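Local coordinates for protein of unknown function with a cupin-like fold (Ralstonia eutropha, PDB 3CJX) that is of unknown function but adopts a cupin-like beta fold and belongs to the ChrR-type cupin family, at residues Tyr75-Pro80 and Ile97-Thr102; His59-Thr64 and Leu90-Gly95. One frame throughout, in Å; residues are numbered along the deposited sequence.

Interaction 1: Tyr75-Pro80 and Ile97-Thr102; sequences YYTEYP and IHQFNT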
loop_
_atom_site.group_PDB
_atom_site.type_symbol
_atom_site.label_atom_id
_atom_site.label_comp_id
_atom_site.label_asym_id
_atom_site.label_seq_id
_atom_site.Cartn_x
_atom_site.Cartn_y
_atom_site.Cartn_z
ATOM N N TYR A 75 -7.249 -0.220 12.986
ATOM C CA TYR A 75 -6.432 0.070 14.157
ATOM C C TYR A 75 -5.247 -0.875 14.258
ATOM O O TYR A 75 -5.238 -1.961 13.675
ATOM C CB TYR A 75 -7.272 -0.066 15.422
ATOM C CG TYR A 75 -7.711 -1.485 15.699
ATOM C CD1 TYR A 75 -8.846 -2.013 15.082
ATOM C CD2 TYR A 75 -6.985 -2.310 16.562
ATOM C CE1 TYR A 75 -9.244 -3.314 15.308
ATOM C CE2 TYR A 75 -7.367 -3.616 16.779
ATOM C CZ TYR A 75 -8.507 -4.109 16.151
ATOM O OH TYR A 75 -8.928 -5.404 16.360
ATOM N N TYR A 76 -4.246 -0.440 15.003
ATOM C CA TYR A 76 -3.064 -1.239 15.216
ATOM C C TYR A 76 -3.319 -2.001 16.508
ATOM O O TYR A 76 -3.766 -1.429 17.497
ATOM C CB TYR A 76 -1.780 -0.398 15.303
ATOM C CG TYR A 76 -1.230 0.162 13.992
ATOM C CD1 TYR A 76 -1.109 -0.637 12.855
ATOM C CD2 TYR A 76 -0.692 1.448 13.931
ATOM C CE1 TYR A 76 -0.559 -0.142 11.670
ATOM C CE2 TYR A 76 -0.117 1.942 12.758
ATOM C CZ TYR A 76 -0.060 1.144 11.633
ATOM O OH TYR A 76 0.462 1.651 10.466
ATOM N N THR A 77 -3.055 -3.301 16.484
ATOM C CA THR A 77 -3.245 -4.180 17.642
ATOM C C THR A 77 -2.809 -3.582 18.976
ATOM O O THR A 77 -3.470 -3.735 19.985
ATOM C CB THR A 77 -2.393 -5.454 17.458
ATOM O OG1 THR A 77 -2.716 -6.069 16.208
ATOM C CG2 THR A 77 -2.608 -6.422 18.601
ATOM N N GLU A 78 -1.671 -2.911 18.953
ATOM C CA GLU A 78 -1.040 -2.333 20.124
ATOM C C GLU A 78 -1.775 -1.087 20.649
ATOM O O GLU A 78 -1.723 -0.800 21.833
ATOM C CB GLU A 78 0.418 -1.959 19.765
ATOM C CG GLU A 78 1.320 -3.098 19.135
ATOM C CD GLU A 78 1.113 -3.419 17.600
ATOM O OE1 GLU A 78 0.335 -2.736 16.883
ATOM O OE2 GLU A 78 1.757 -4.389 17.122
ATOM N N TYR A 79 -2.481 -0.368 19.773
ATOM C CA TYR A 79 -3.164 0.877 20.137
ATOM C C TYR A 79 -4.669 0.836 19.840
ATOM O O TYR A 79 -5.190 1.671 19.099
ATOM C CB TYR A 79 -2.535 2.018 19.356
ATOM C CG TYR A 79 -1.060 2.216 19.605
ATOM C CD1 TYR A 79 -0.610 3.093 20.593
ATOM C CD2 TYR A 79 -0.108 1.547 18.850
ATOM C CE1 TYR A 79 0.750 3.295 20.817
ATOM C CE2 TYR A 79 1.249 1.742 19.071
ATOM C CZ TYR A 79 1.669 2.626 20.054
ATOM O OH TYR A 79 3.017 2.845 20.284
ATOM N N PRO A 80 -5.396 -0.094 20.467
ATOM C CA PRO A 80 -6.848 -0.310 20.184
ATOM C C PRO A 80 -7.800 0.848 20.465
ATOM O O PRO A 80 -8.910 0.883 19.909
ATOM C CB PRO A 80 -7.212 -1.504 21.069
ATOM C CG PRO A 80 -6.165 -1.533 22.125
ATOM C CD PRO A 80 -4.901 -0.997 21.518
ATOM N N ILE A 97 7.102 -0.934 14.310
ATOM C CA ILE A 97 6.535 -2.217 13.963
ATOM C C ILE A 97 5.139 -2.283 14.584
ATOM O O ILE A 97 4.993 -2.170 15.789
ATOM C CB ILE A 97 7.447 -3.387 14.434
ATOM C CG1 ILE A 97 6.808 -4.743 14.102
ATOM C CG2 ILE A 97 7.755 -3.262 15.917
ATOM C CD1 ILE A 97 7.745 -5.927 14.348
ATOM N N HIS A 98 4.111 -2.412 13.754
ATOM C CA HIS A 98 2.738 -2.523 14.238
ATOM C C HIS A 98 1.991 -3.522 13.383
ATOM O O HIS A 98 2.501 -3.966 12.365
ATOM C CB HIS A 98 2.013 -1.170 14.206
ATOM C CG HIS A 98 2.694 -0.103 14.999
ATOM N ND1 HIS A 98 3.308 0.983 14.411
ATOM C CD2 HIS A 98 2.915 0.012 16.329
ATOM C CE1 HIS A 98 3.853 1.738 15.348
ATOM N NE2 HIS A 98 3.634 1.169 16.520
ATOM N N GLN A 99 0.772 -3.849 13.805
ATOM C CA GLN A 99 -0.084 -4.816 13.122
ATOM C C GLN A 99 -1.461 -4.240 12.765
ATOM O O GLN A 99 -2.264 -3.946 13.645
ATOM C CB GLN A 99 -0.261 -6.044 14.008
ATOM C CG GLN A 99 -1.207 -7.058 13.429
ATOM C CD GLN A 99 -1.235 -8.339 14.196
ATOM O OE1 GLN A 99 -1.364 -8.354 15.425
ATOM N NE2 GLN A 99 -1.146 -9.443 13.466
ATOM N N PHE A 100 -1.718 -4.156 11.465
ATOM C CA PHE A 100 -2.940 -3.601 10.895
ATOM C C PHE A 100 -4.119 -4.550 11.128
ATOM O O PHE A 100 -3.998 -5.761 10.949
ATOM C CB PHE A 100 -2.718 -3.377 9.382
ATOM C CG PHE A 100 -3.838 -2.677 8.672
ATOM C CD1 PHE A 100 -4.876 -3.401 8.092
ATOM C CD2 PHE A 100 -3.829 -1.301 8.526
ATOM C CE1 PHE A 100 -5.899 -2.762 7.418
ATOM C CE2 PHE A 100 -4.848 -0.646 7.859
ATOM C CZ PHE A 100 -5.880 -1.365 7.297
ATOM N N ASN A 101 -5.248 -3.986 11.535
ATOM C CA ASN A 101 -6.468 -4.738 11.721
ATOM C C ASN A 101 -7.653 -3.936 11.208
ATOM O O ASN A 101 -7.689 -2.713 11.397
ATOM C CB ASN A 101 -6.764 -4.972 13.206
ATOM C CG ASN A 101 -5.734 -5.838 13.907
ATOM O OD1 ASN A 101 -5.824 -7.069 13.894
ATOM N ND2 ASN A 101 -4.815 -5.194 14.614
ATOM N N THR A 102 -8.598 -4.613 10.550
ATOM C CA THR A 102 -9.886 -4.008 10.240
ATOM C C THR A 102 -10.842 -4.783 11.116
ATOM O O THR A 102 -10.904 -6.008 11.016
ATOM C CB THR A 102 -10.351 -4.101 8.769
ATOM O OG1 THR A 102 -10.215 -5.440 8.280
ATOM C CG2 THR A 102 -9.576 -3.135 7.895
#
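His98 presents its CB to one face of the Tyr76 ring, 3.5 Å from that ring's centroid to His98 CB and 14° off the ring normal, which defines a CH-pi contact over the ring centre. The His98 imidazole then forms an offset stack with the Tyr76 ring, planes 25° apart; His98 CG, where that imidazole starts, lies anti to its carbonyl carbon, beside the backbone N (chi1 -58°). His98 NE2 is 3.5 Å from Tyr79 CE2. The Tyr79 ring meets the imidazole obliquely, completing an aromatic cluster of Tyr76, Tyr79 and His98. A second CH-pi contact places Asn101 CB against one face of the Tyr75 ring, offset toward the rim.

Polar bonds run alongside. Thr77 OG1 accepts from Asn101 ND2 at 2.8 Å, with the hydroxyl in the plane of the amide, and donates to Gln99 OE1, also 2.8 Å from Thr77 OG1; the hydroxyl is thus gripped by two side chains. The backbones pair through Tyr75 N to Asn101 O and Thr77 N to Gln99 O, each 3.0 Å; the return bond from Asn101 N to Tyr75 O is weak. Tyr76 and Phe100 form the adjoining non-hydrogen-bonded pair. Glu78, inside a type I turn from Tyr76 to Tyr79, is bent at chi2, and its OE1 accepts a weak bond from Gln99 N.

Second-shell partners hold the polar ends: His98 ND1 bonds to Glu92, Asn101 OD1 to Thr55 and Gln99 NE2 to the Leu56 carbonyl. Phe100 stacks on Trp74, on the same face of the sheet as Tyr76. The contact is an antiparallel strand pair running into a turn, joining strands 73-76 and 97-101 of the cupin-like fold; strand 84-85 flanks the former, and strand 58-61 the latter.

Interaction 2: His59-Thr64 and Leu90-Gly95; sequences HFHTGT and LYEPGG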
loop_
_atom_site.group_PDB
_atom_site.type_symbol
_atom_site.label_atom_id
_atom_site.label_comp_id
_atom_site.label_asym_id
_atom_site.label_seq_id
_atom_site.Cartn_x
_atom_site.Cartn_y
_atom_site.Cartn_z
ATOM N N HIS A 59 4.283 -5.560 10.446
ATOM C CA HIS A 59 5.093 -4.861 9.436
ATOM C C HIS A 59 6.145 -3.992 10.089
ATOM O O HIS A 59 5.790 -3.001 10.716
ATOM C CB HIS A 59 4.236 -3.932 8.543
ATOM C CG HIS A 59 3.239 -4.642 7.668
ATOM N ND1 HIS A 59 3.565 -5.729 6.884
ATOM C CD2 HIS A 59 1.935 -4.377 7.411
ATOM C CE1 HIS A 59 2.496 -6.131 6.218
ATOM N NE2 HIS A 59 1.494 -5.327 6.520
ATOM N N PHE A 60 7.423 -4.353 9.958
ATOM C CA PHE A 60 8.514 -3.493 10.422
ATOM C C PHE A 60 8.840 -2.530 9.280
ATOM O O PHE A 60 9.159 -2.976 8.178
ATOM C CB PHE A 60 9.757 -4.309 10.774
ATOM C CG PHE A 60 10.936 -3.483 11.149
ATOM C CD1 PHE A 60 11.102 -3.060 12.445
ATOM C CD2 PHE A 60 11.875 -3.122 10.207
ATOM C CE1 PHE A 60 12.182 -2.290 12.804
ATOM C CE2 PHE A 60 12.963 -2.340 10.563
ATOM C CZ PHE A 60 13.118 -1.933 11.867
ATOM N N HIS A 61 8.766 -1.224 9.543
ATOM C CA HIS A 61 9.027 -0.187 8.520
ATOM C C HIS A 61 10.462 0.311 8.541
ATOM O O HIS A 61 10.954 0.709 9.586
ATOM C CB HIS A 61 8.109 1.018 8.717
ATOM C CG HIS A 61 6.666 0.660 8.746
ATOM N ND1 HIS A 61 6.017 0.126 7.654
ATOM C CD2 HIS A 61 5.745 0.730 9.736
ATOM C CE1 HIS A 61 4.754 -0.108 7.968
ATOM N NE2 HIS A 61 4.565 0.242 9.228
ATOM N N THR A 62 11.130 0.291 7.393
ATOM C CA THR A 62 12.485 0.809 7.307
ATOM C C THR A 62 12.508 2.296 6.932
ATOM O O THR A 62 13.554 2.923 6.962
ATOM C CB THR A 62 13.322 0.040 6.267
ATOM O OG1 THR A 62 12.719 0.172 4.976
ATOM C CG2 THR A 62 13.442 -1.447 6.640
ATOM N N GLY A 63 11.357 2.835 6.538
ATOM C CA GLY A 63 11.224 4.241 6.169
ATOM C C GLY A 63 9.877 4.737 6.662
ATOM O O GLY A 63 9.111 3.936 7.243
ATOM N N THR A 64 9.562 6.019 6.426
ATOM C CA THR A 64 8.315 6.596 6.949
ATOM C C THR A 64 7.058 6.110 6.249
ATOM O O THR A 64 7.122 5.605 5.143
ATOM C CB THR A 64 8.289 8.148 6.883
ATOM O OG1 THR A 64 8.273 8.578 5.522
ATOM C CG2 THR A 64 9.485 8.768 7.628
ATOM N N LEU A 90 -2.190 9.547 9.845
ATOM C CA LEU A 90 -1.198 8.910 10.693
ATOM C C LEU A 90 0.186 9.034 10.082
ATOM O O LEU A 90 0.372 8.745 8.913
ATOM C CB LEU A 90 -1.498 7.414 10.812
ATOM C CG LEU A 90 -0.422 6.589 11.512
ATOM C CD1 LEU A 90 -0.464 6.910 12.996
ATOM C CD2 LEU A 90 -0.640 5.116 11.252
ATOM N N TYR A 91 1.146 9.449 10.890
ATOM C CA TYR A 91 2.551 9.451 10.507
ATOM C C TYR A 91 3.174 8.335 11.317
ATOM O O TYR A 91 3.015 8.293 12.536
ATOM C CB TYR A 91 3.241 10.752 10.852
ATOM C CG TYR A 91 4.751 10.657 10.819
ATOM C CD1 TYR A 91 5.460 10.878 9.647
ATOM C CD2 TYR A 91 5.467 10.363 11.969
ATOM C CE1 TYR A 91 6.851 10.799 9.622
ATOM C CE2 TYR A 91 6.849 10.274 11.956
ATOM C CZ TYR A 91 7.545 10.494 10.781
ATOM O OH TYR A 91 8.938 10.407 10.801
ATOM N N GLU A 92 3.866 7.421 10.649
ATOM C CA GLU A 92 4.536 6.322 11.333
ATOM C C GLU A 92 6.029 6.444 10.962
ATOM O O GLU A 92 6.370 6.474 9.781
ATOM C CB GLU A 92 3.971 5.014 10.809
ATOM C CG GLU A 92 3.664 3.971 11.859
ATOM C CD GLU A 92 3.326 2.613 11.213
ATOM O OE1 GLU A 92 2.914 2.617 10.016
ATOM O OE2 GLU A 92 3.477 1.550 11.883
ATOM N N PRO A 93 6.917 6.567 11.950
ATOM C CA PRO A 93 8.310 6.705 11.527
ATOM C C PRO A 93 8.964 5.383 11.170
ATOM O O PRO A 93 8.400 4.314 11.402
ATOM C CB PRO A 93 8.985 7.297 12.768
ATOM C CG PRO A 93 8.200 6.766 13.900
ATOM C CD PRO A 93 6.780 6.622 13.415
ATOM N N GLY A 94 10.153 5.474 10.593
ATOM C CA GLY A 94 10.958 4.302 10.316
ATOM C C GLY A 94 11.365 3.741 11.672
ATOM O O GLY A 94 11.495 4.486 12.652
ATOM N N GLY A 95 11.513 2.420 11.727
ATOM C CA GLY A 95 11.905 1.707 12.925
ATOM C C GLY A 95 10.721 1.206 13.723
ATOM O O GLY A 95 10.903 0.482 14.702
#
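His61 O accepts a nearly straight bond from Gly95 N (2.8 Å, 170° at the hydrogen) where the chains 60-64 and 91-95 run 132° apart, their CA atoms nearest at Gly63 and Gly94, 4.2 Å from CA to CA. The backbones also meet at Thr64 CA, which makes a CA-H...O contact with Glu92 O, 3.4 Å away. Gly95 has a positive phi, a conformation that suits a residue lacking CB.

Among the side chains, His61 and Glu92 cross at about a right angle, with ring and carboxylate planes 78° apart. His61 NE2 lies 3.0 Å from Glu92 OE1, but the angle is too poor for a hydrogen bond. His61 ND1 is hydrogen-bonded to Asn120 OD1, and the strongest polar partner of Glu92, His98, lies outside the two segments. Further out, Thr64 CG2, anti to its carbonyl carbon and beside the backbone N, touches Tyr91 OH at 3.6 Å, and Phe60 CE1 reaches Gly95 O, also at 3.6 Å.

The contact brings the ends of strands 58-61 and 88-92, which belong to different sheets of the cupin-like fold, close together. Behind it, His61 packs on Leu116 and Thr64 on Ser117, at strand 110-117.

Overall arrangement
Interactions 1 and 2 have centres 13 Å apart and meet through Glu92. Its OE2 lies 2.6 Å from His98 ND1, a probable hydrogen bond, and its OE1 2.7 Å from Tyr76 OH, a weaker one; the carboxylate beside His61 thereby also reaches the stacked pair of 75-80 and 97-102. Packing adds to this, with Tyr76 CE2 3.6 Å from Leu90 CD2. Strands 58-61 and 97-101 are neighbours in one sheet, while 88-92 belongs to the other. Glycerol, probably from the crystallisation liquor, is bound about 3 Å from the side chain of Tyr76 and likewise from that of His61, consistent with a pocket between the contacts.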